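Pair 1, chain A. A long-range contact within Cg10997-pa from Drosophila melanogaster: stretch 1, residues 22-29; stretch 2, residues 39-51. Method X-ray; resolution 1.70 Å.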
# COMPACT_ATOMS: atom_id res chain seq x y z
N GLU A 22 17.73 -2.28 13.49
CA GLU A 22 16.91 -1.14 13.10
C GLU A 22 16.87 -1.04 11.59
O GLU A 22 17.90 -0.88 10.94
CB GLU A 22 17.40 0.17 13.73
CG GLU A 22 17.21 1.38 12.82
CD GLU A 22 16.87 2.65 13.56
OE1 GLU A 22 15.95 2.61 14.41
OE2 GLU A 22 17.51 3.68 13.26
N ILE A 23 15.68 -1.14 11.01
CA ILE A 23 15.54 -0.90 9.57
C ILE A 23 15.01 0.49 9.35
O ILE A 23 14.10 0.92 10.06
CB ILE A 23 14.61 -1.97 8.91
CG1 ILE A 23 15.01 -3.38 9.36
CG2 ILE A 23 14.65 -1.89 7.38
CD1 ILE A 23 16.38 -3.85 8.84
N GLU A 24 15.60 1.19 8.37
CA GLU A 24 15.15 2.53 7.98
C GLU A 24 14.50 2.46 6.60
O GLU A 24 15.09 1.94 5.66
CB GLU A 24 16.30 3.54 7.94
CG GLU A 24 15.82 4.94 7.51
CD GLU A 24 16.91 6.05 7.55
OE1 GLU A 24 18.13 5.75 7.63
OE2 GLU A 24 16.52 7.23 7.46
N LEU A 25 13.26 2.93 6.50
CA LEU A 25 12.60 3.02 5.20
C LEU A 25 12.47 4.50 4.80
O LEU A 25 11.84 5.28 5.49
CB LEU A 25 11.21 2.34 5.21
CG LEU A 25 10.54 2.33 3.83
CD1 LEU A 25 11.30 1.48 2.82
CD2 LEU A 25 9.08 1.82 4.05
N ILE A 26 13.11 4.86 3.70
CA ILE A 26 12.91 6.21 3.17
C ILE A 26 11.71 6.23 2.25
O ILE A 26 11.64 5.44 1.30
CB ILE A 26 14.14 6.72 2.42
CG1 ILE A 26 15.37 6.72 3.38
CG2 ILE A 26 13.88 8.10 1.91
CD1 ILE A 26 16.62 7.45 2.84
N ILE A 27 10.79 7.17 2.49
CA ILE A 27 9.56 7.30 1.65
C ILE A 27 9.38 8.72 1.08
O ILE A 27 9.91 9.67 1.61
CB ILE A 27 8.27 6.79 2.42
CG1 ILE A 27 7.84 7.77 3.51
CG2 ILE A 27 8.46 5.35 2.87
CD1 ILE A 27 6.54 7.38 4.30
N LYS A 28 8.60 8.85 -0.00
CA LYS A 28 8.33 10.12 -0.67
C LYS A 28 7.30 10.86 0.16
O LYS A 28 6.32 10.24 0.65
CB LYS A 28 7.72 9.88 -2.04
CG LYS A 28 8.68 9.33 -3.11
CD LYS A 28 7.94 8.88 -4.38
CE LYS A 28 8.83 9.02 -5.64
NZ LYS A 28 8.20 8.53 -6.92
N ALA A 29 7.54 12.15 0.36
CA ALA A 29 6.65 13.04 1.06
C ALA A 29 5.52 13.47 0.16
O ALA A 29 5.66 13.53 -1.07
CB ALA A 29 7.36 14.31 1.52
N ALA A 39 1.83 9.43 -1.43
CA ALA A 39 0.88 8.39 -1.91
C ALA A 39 1.47 7.28 -2.77
O ALA A 39 0.71 6.54 -3.45
CB ALA A 39 -0.25 9.08 -2.73
N CYS A 40 2.79 7.09 -2.73
CA CYS A 40 3.48 6.06 -3.55
C CYS A 40 3.00 4.69 -3.08
O CYS A 40 3.05 4.40 -1.88
CB CYS A 40 4.99 6.17 -3.37
SG CYS A 40 5.92 4.78 -4.11
N LEU A 41 2.51 3.85 -4.02
CA LEU A 41 2.07 2.51 -3.62
C LEU A 41 3.22 1.60 -3.12
O LEU A 41 3.02 0.73 -2.28
CB LEU A 41 1.38 1.80 -4.79
CG LEU A 41 0.05 2.43 -5.20
CD1 LEU A 41 -0.30 1.84 -6.54
CD2 LEU A 41 -1.03 2.13 -4.09
N PHE A 42 4.39 1.75 -3.73
CA PHE A 42 5.58 0.98 -3.27
C PHE A 42 5.99 1.36 -1.87
O PHE A 42 6.19 0.49 -1.03
CB PHE A 42 6.73 1.13 -4.24
CG PHE A 42 6.45 0.48 -5.52
CD1 PHE A 42 6.62 -0.90 -5.67
CD2 PHE A 42 5.89 1.24 -6.56
CE1 PHE A 42 6.30 -1.53 -6.86
CE2 PHE A 42 5.54 0.63 -7.75
CZ PHE A 42 5.75 -0.74 -7.92
N CYS A 43 6.05 2.66 -1.58
CA CYS A 43 6.32 3.08 -0.20
C CYS A 43 5.29 2.46 0.72
O CYS A 43 5.67 1.89 1.74
CB CYS A 43 6.27 4.62 -0.10
SG CYS A 43 7.61 5.42 -1.04
N GLN A 44 3.98 2.50 0.40
CA GLN A 44 3.04 2.01 1.37
C GLN A 44 3.17 0.48 1.58
O GLN A 44 3.08 -0.04 2.70
CB GLN A 44 1.58 2.46 1.02
CG GLN A 44 0.70 2.16 2.26
CD GLN A 44 -0.80 2.39 2.13
OE1 GLN A 44 -1.28 2.92 1.15
NE2 GLN A 44 -1.55 1.99 3.19
N GLU A 45 3.39 -0.22 0.47
CA GLU A 45 3.49 -1.68 0.50
C GLU A 45 4.68 -2.09 1.45
O GLU A 45 4.51 -2.94 2.31
CB GLU A 45 3.73 -2.25 -0.90
CG GLU A 45 3.87 -3.76 -0.76
CD GLU A 45 4.03 -4.52 -2.08
OE1 GLU A 45 3.85 -3.93 -3.13
OE2 GLU A 45 4.34 -5.74 -2.06
N TYR A 46 5.82 -1.49 1.24
CA TYR A 46 7.03 -1.86 2.02
C TYR A 46 6.96 -1.30 3.46
O TYR A 46 7.42 -1.96 4.39
CB TYR A 46 8.34 -1.52 1.29
CG TYR A 46 8.41 -2.09 -0.11
CD1 TYR A 46 7.75 -3.29 -0.42
CD2 TYR A 46 9.02 -1.39 -1.17
CE1 TYR A 46 7.72 -3.81 -1.72
CE2 TYR A 46 9.01 -1.92 -2.46
CZ TYR A 46 8.36 -3.12 -2.71
OH TYR A 46 8.33 -3.62 -4.02
N PHE A 47 6.34 -0.13 3.65
CA PHE A 47 6.04 0.37 4.99
C PHE A 47 5.21 -0.69 5.71
O PHE A 47 5.47 -1.07 6.83
CB PHE A 47 5.28 1.71 4.80
CG PHE A 47 5.08 2.56 6.05
CD1 PHE A 47 4.95 2.01 7.35
CD2 PHE A 47 4.94 3.94 5.90
CE1 PHE A 47 4.72 2.84 8.48
CE2 PHE A 47 4.72 4.79 7.05
CZ PHE A 47 4.60 4.22 8.32
N MET A 48 4.15 -1.19 5.04
CA MET A 48 3.29 -2.17 5.67
C MET A 48 4.05 -3.47 6.02
O MET A 48 3.84 -3.99 7.10
CB MET A 48 2.10 -2.50 4.73
CG MET A 48 1.07 -1.42 4.83
SD MET A 48 -0.48 -1.85 3.95
CE MET A 48 -1.12 -3.10 5.05
N ASP A 49 4.86 -4.00 5.09
CA ASP A 49 5.63 -5.26 5.33
C ASP A 49 6.49 -5.05 6.56
O ASP A 49 6.47 -5.87 7.49
CB ASP A 49 6.52 -5.56 4.12
CG ASP A 49 5.75 -6.12 2.97
OD1 ASP A 49 4.73 -6.77 3.25
OD2 ASP A 49 6.25 -6.03 1.87
N LEU A 50 7.19 -3.92 6.59
CA LEU A 50 8.16 -3.72 7.70
C LEU A 50 7.46 -3.50 9.06
O LEU A 50 7.93 -3.94 10.13
CB LEU A 50 9.09 -2.58 7.32
CG LEU A 50 10.08 -2.92 6.21
CD1 LEU A 50 10.71 -1.61 5.57
CD2 LEU A 50 11.16 -3.93 6.65
N TYR A 51 6.33 -2.81 9.02
CA TYR A 51 5.55 -2.57 10.22
C TYR A 51 5.10 -3.90 10.81
O TYR A 51 5.15 -4.09 12.04
CB TYR A 51 4.36 -1.61 9.91
CG TYR A 51 3.68 -1.11 11.17
CD1 TYR A 51 2.83 -1.95 11.89
CD2 TYR A 51 3.95 0.19 11.67
CE1 TYR A 51 2.25 -1.53 13.06
CE2 TYR A 51 3.34 0.64 12.83
CZ TYR A 51 2.50 -0.25 13.52
OH TYR A 51 1.89 0.11 14.68
O HOH W 1 5.15 7.95 -0.60

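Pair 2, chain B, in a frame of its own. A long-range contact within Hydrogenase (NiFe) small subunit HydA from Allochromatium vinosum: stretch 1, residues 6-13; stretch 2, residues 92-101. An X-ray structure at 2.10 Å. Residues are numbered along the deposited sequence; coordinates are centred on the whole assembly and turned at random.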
# COMPACT_ATOMS: atom_id res chain seq x y z
N VAL B 6 -6.62 15.15 17.42
CA VAL B 6 -7.04 13.91 16.76
C VAL B 6 -5.95 12.83 16.86
O VAL B 6 -4.77 13.09 16.58
CB VAL B 6 -7.40 14.16 15.31
CG1 VAL B 6 -7.71 12.79 14.63
CG2 VAL B 6 -8.63 15.15 15.22
N ILE B 7 -6.30 11.67 17.40
CA ILE B 7 -5.38 10.58 17.51
C ILE B 7 -5.87 9.45 16.58
O ILE B 7 -7.03 9.01 16.70
CB ILE B 7 -5.33 10.03 18.92
CG1 ILE B 7 -4.64 11.10 19.83
CG2 ILE B 7 -4.37 8.75 18.95
CD1 ILE B 7 -4.71 10.72 21.34
N TRP B 8 -4.99 9.04 15.65
CA TRP B 8 -5.32 8.04 14.65
C TRP B 8 -4.68 6.72 15.07
O TRP B 8 -3.43 6.63 15.13
CB TRP B 8 -4.83 8.49 13.26
CG TRP B 8 -5.37 7.58 12.19
CD1 TRP B 8 -5.01 6.26 11.96
CD2 TRP B 8 -6.34 7.91 11.18
NE1 TRP B 8 -5.65 5.79 10.83
CE2 TRP B 8 -6.49 6.76 10.36
CE3 TRP B 8 -7.06 9.09 10.85
CZ2 TRP B 8 -7.33 6.76 9.23
CZ3 TRP B 8 -7.94 9.04 9.80
CH2 TRP B 8 -8.04 7.88 8.98
N LEU B 9 -5.49 5.71 15.42
CA LEU B 9 -4.92 4.39 15.81
C LEU B 9 -5.05 3.46 14.64
O LEU B 9 -6.16 3.32 14.05
CB LEU B 9 -5.70 3.80 17.00
CG LEU B 9 -5.75 4.68 18.28
CD1 LEU B 9 -6.63 4.05 19.37
CD2 LEU B 9 -4.30 4.83 18.70
N SER B 10 -3.96 2.79 14.29
CA SER B 10 -3.96 1.84 13.15
C SER B 10 -3.75 0.43 13.69
O SER B 10 -2.71 0.17 14.30
CB SER B 10 -2.79 2.20 12.19
OG SER B 10 -3.01 3.50 11.71
N PHE B 11 -4.71 -0.47 13.52
CA PHE B 11 -4.56 -1.79 14.20
C PHE B 11 -4.43 -2.91 13.14
O PHE B 11 -3.46 -2.89 12.34
CB PHE B 11 -5.77 -1.95 15.16
CG PHE B 11 -5.72 -1.01 16.38
CD1 PHE B 11 -4.52 -0.81 17.07
CD2 PHE B 11 -6.87 -0.41 16.87
CE1 PHE B 11 -4.47 -0.07 18.27
CE2 PHE B 11 -6.83 0.37 18.05
CZ PHE B 11 -5.63 0.55 18.75
N GLN B 12 -5.46 -3.74 12.93
CA GLN B 12 -5.33 -4.76 11.86
C GLN B 12 -5.89 -4.17 10.56
O GLN B 12 -7.00 -4.56 10.09
CB GLN B 12 -6.07 -6.05 12.20
CG GLN B 12 -5.54 -6.75 13.47
CD GLN B 12 -6.38 -7.98 13.70
OE1 GLN B 12 -7.55 -7.86 14.06
NE2 GLN B 12 -5.80 -9.18 13.51
N GLU B 13 -5.17 -3.20 10.02
CA GLU B 13 -5.67 -2.52 8.83
C GLU B 13 -4.77 -2.84 7.63
O GLU B 13 -3.61 -3.35 7.79
CB GLU B 13 -5.75 -1.00 9.01
CG GLU B 13 -4.75 -0.39 9.94
CD GLU B 13 -3.40 0.03 9.34
OE1 GLU B 13 -2.31 -0.50 9.81
OE2 GLU B 13 -3.39 1.05 8.60
N SER B 92 -0.56 -4.80 23.34
CA SER B 92 -1.55 -5.32 22.43
C SER B 92 -2.41 -4.21 21.94
O SER B 92 -2.59 -3.19 22.60
CB SER B 92 -2.40 -6.38 23.16
OG SER B 92 -3.18 -5.70 24.15
N ASN B 93 -2.97 -4.38 20.75
CA ASN B 93 -3.89 -3.38 20.21
C ASN B 93 -5.03 -3.18 21.20
O ASN B 93 -5.54 -2.04 21.35
CB ASN B 93 -4.50 -3.87 18.89
CG ASN B 93 -3.55 -3.72 17.67
OD1 ASN B 93 -3.93 -4.13 16.56
ND2 ASN B 93 -2.31 -3.29 17.88
N TYR B 94 -5.51 -4.26 21.81
CA TYR B 94 -6.68 -4.14 22.69
C TYR B 94 -6.39 -3.21 23.86
O TYR B 94 -7.18 -2.28 24.20
CB TYR B 94 -7.09 -5.51 23.22
CG TYR B 94 -8.20 -5.40 24.24
CD1 TYR B 94 -9.48 -5.04 23.81
CD2 TYR B 94 -7.94 -5.45 25.63
CE1 TYR B 94 -10.54 -4.88 24.70
CE2 TYR B 94 -9.01 -5.29 26.56
CZ TYR B 94 -10.31 -5.01 26.06
OH TYR B 94 -11.44 -4.79 26.87
N SER B 95 -5.21 -3.41 24.44
CA SER B 95 -4.75 -2.53 25.55
C SER B 95 -4.66 -1.02 25.12
O SER B 95 -5.10 -0.10 25.85
CB SER B 95 -3.38 -3.03 25.97
OG SER B 95 -2.96 -2.27 27.00
N ILE B 96 -4.15 -0.78 23.92
CA ILE B 96 -3.97 0.58 23.41
C ILE B 96 -5.34 1.22 23.10
O ILE B 96 -5.61 2.36 23.44
CB ILE B 96 -3.07 0.59 22.15
CG1 ILE B 96 -1.62 0.09 22.48
CG2 ILE B 96 -3.07 2.02 21.51
CD1 ILE B 96 -0.97 -0.61 21.17
N LEU B 97 -6.22 0.44 22.48
CA LEU B 97 -7.58 0.89 22.21
C LEU B 97 -8.25 1.36 23.50
O LEU B 97 -8.74 2.54 23.57
CB LEU B 97 -8.40 -0.22 21.55
CG LEU B 97 -9.92 0.09 21.42
CD1 LEU B 97 -10.05 1.12 20.26
CD2 LEU B 97 -10.67 -1.18 20.98
N MET B 98 -8.27 0.50 24.52
CA MET B 98 -9.06 0.79 25.70
C MET B 98 -8.44 1.97 26.41
O MET B 98 -9.16 2.85 26.87
CB MET B 98 -9.21 -0.44 26.66
CG MET B 98 -9.99 -1.64 25.99
SD MET B 98 -11.44 -1.14 25.05
CE MET B 98 -12.53 -0.76 26.46
N GLU B 99 -7.11 2.04 26.46
CA GLU B 99 -6.47 3.14 27.19
C GLU B 99 -6.64 4.50 26.40
O GLU B 99 -6.87 5.53 27.01
CB GLU B 99 -5.01 2.79 27.47
CG GLU B 99 -4.04 3.96 27.40
CD GLU B 99 -2.54 3.54 27.31
OE1 GLU B 99 -2.04 2.96 28.30
OE2 GLU B 99 -1.88 3.79 26.26
N THR B 100 -6.62 4.49 25.07
CA THR B 100 -6.70 5.72 24.33
C THR B 100 -8.15 6.25 24.24
O THR B 100 -8.38 7.46 24.33
CB THR B 100 -6.18 5.49 22.92
OG1 THR B 100 -4.88 4.90 23.03
CG2 THR B 100 -6.06 6.77 22.16
N VAL B 101 -9.14 5.36 24.15
CA VAL B 101 -10.53 5.85 24.05
C VAL B 101 -11.05 6.28 25.44
O VAL B 101 -12.03 6.99 25.50
CB VAL B 101 -11.53 4.85 23.40
CG1 VAL B 101 -11.02 4.38 22.03
CG2 VAL B 101 -11.80 3.66 24.33

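What backbone arrangement do the two pairs share? In each, a strand runs nearly antiparallel to a helix, at 150° in pair 1 and 163° in pair 2, and 14 central residues superpose with an RMSD of 0.6 Å. Alternation along the strand and, in pair 2, into the residue just after it sends every second side chain toward the helix: Ile23(A), Leu25(A) and Ile27(A) in pair 1, matched by Ile7(B), Leu9(B) and Phe11(B) in pair 2. On the helix, Cys43(A), Tyr46(A), Phe47(A) and Leu50(A) fall on Asn93(B), Ile96(B), Leu97(B) and Thr100(B), a spacing of three or four residues that keeps one side of the helix against the strand. No direct hydrogen bond joins the stretches in either pair; the direct contacts are packing contacts.

How does the middle of the contact differ when leucine occupies the same strand position? Leu25(A) has chi1 t and chi2 p, and its CD2 reaches the helix backbone, 3.4 Å from Phe47(A) N, while its CB lies 4.0 Å from Leu50(A) CD1. Leu9(B) has chi1 m and chi2 t. Leu9(B) CD1 comes 3.9 Å from Thr100(B) CB and Leu9(B) CD2 4.2 Å from Ile96(B) CG2. Thr100(B) is a polar residue in this apolar setting, but its OG1 donates to Ile96(B) O at 2.7 Å, satisfying the hydroxyl within the helix and leaving CG2 to meet Ile7(B) CG2 at 4.1 Å.

How do different side chains fill the same space near Cys43(A) and Asn93(B)? Two residues further along, Ile27(A) pairs with a small partner, its CG2 3.8 Å from Cys43(A) CB, and its CD1 reaches Phe47(A) CD2 at 4.1 Å. Pair 2 places the aromatic ring on the other stretch, at Phe11(B), just past the strand's end: Phe11(B) matches Ile27(A), and Leu97(B) matches Phe47(A). The Phe11(B) ring extends along the helix, with Phe11(B) CD1 3.1 Å from Asn93(B) CG and Phe11(B) CE2 3.9 Å from Leu97(B) CB, while Ile96(B) CG2 sits at its edge, 4.0 Å from Phe11(B) CZ.

How does each helix begin beside the strand? Pair 1 starts two residues earlier in the alignment: Cys40(A) caps it, its SG accepting from Cys43(A) N at 3.3 Å, and a water bridges the stretches by donating to Lys28(A) O at 2.9 Å and accepting from Cys40(A) N at 3.3 Å. In pair 2 Ser92(B), matched to Phe42(A), is the cap, with its OG accepting from Ser95(B) N at 3.1 Å.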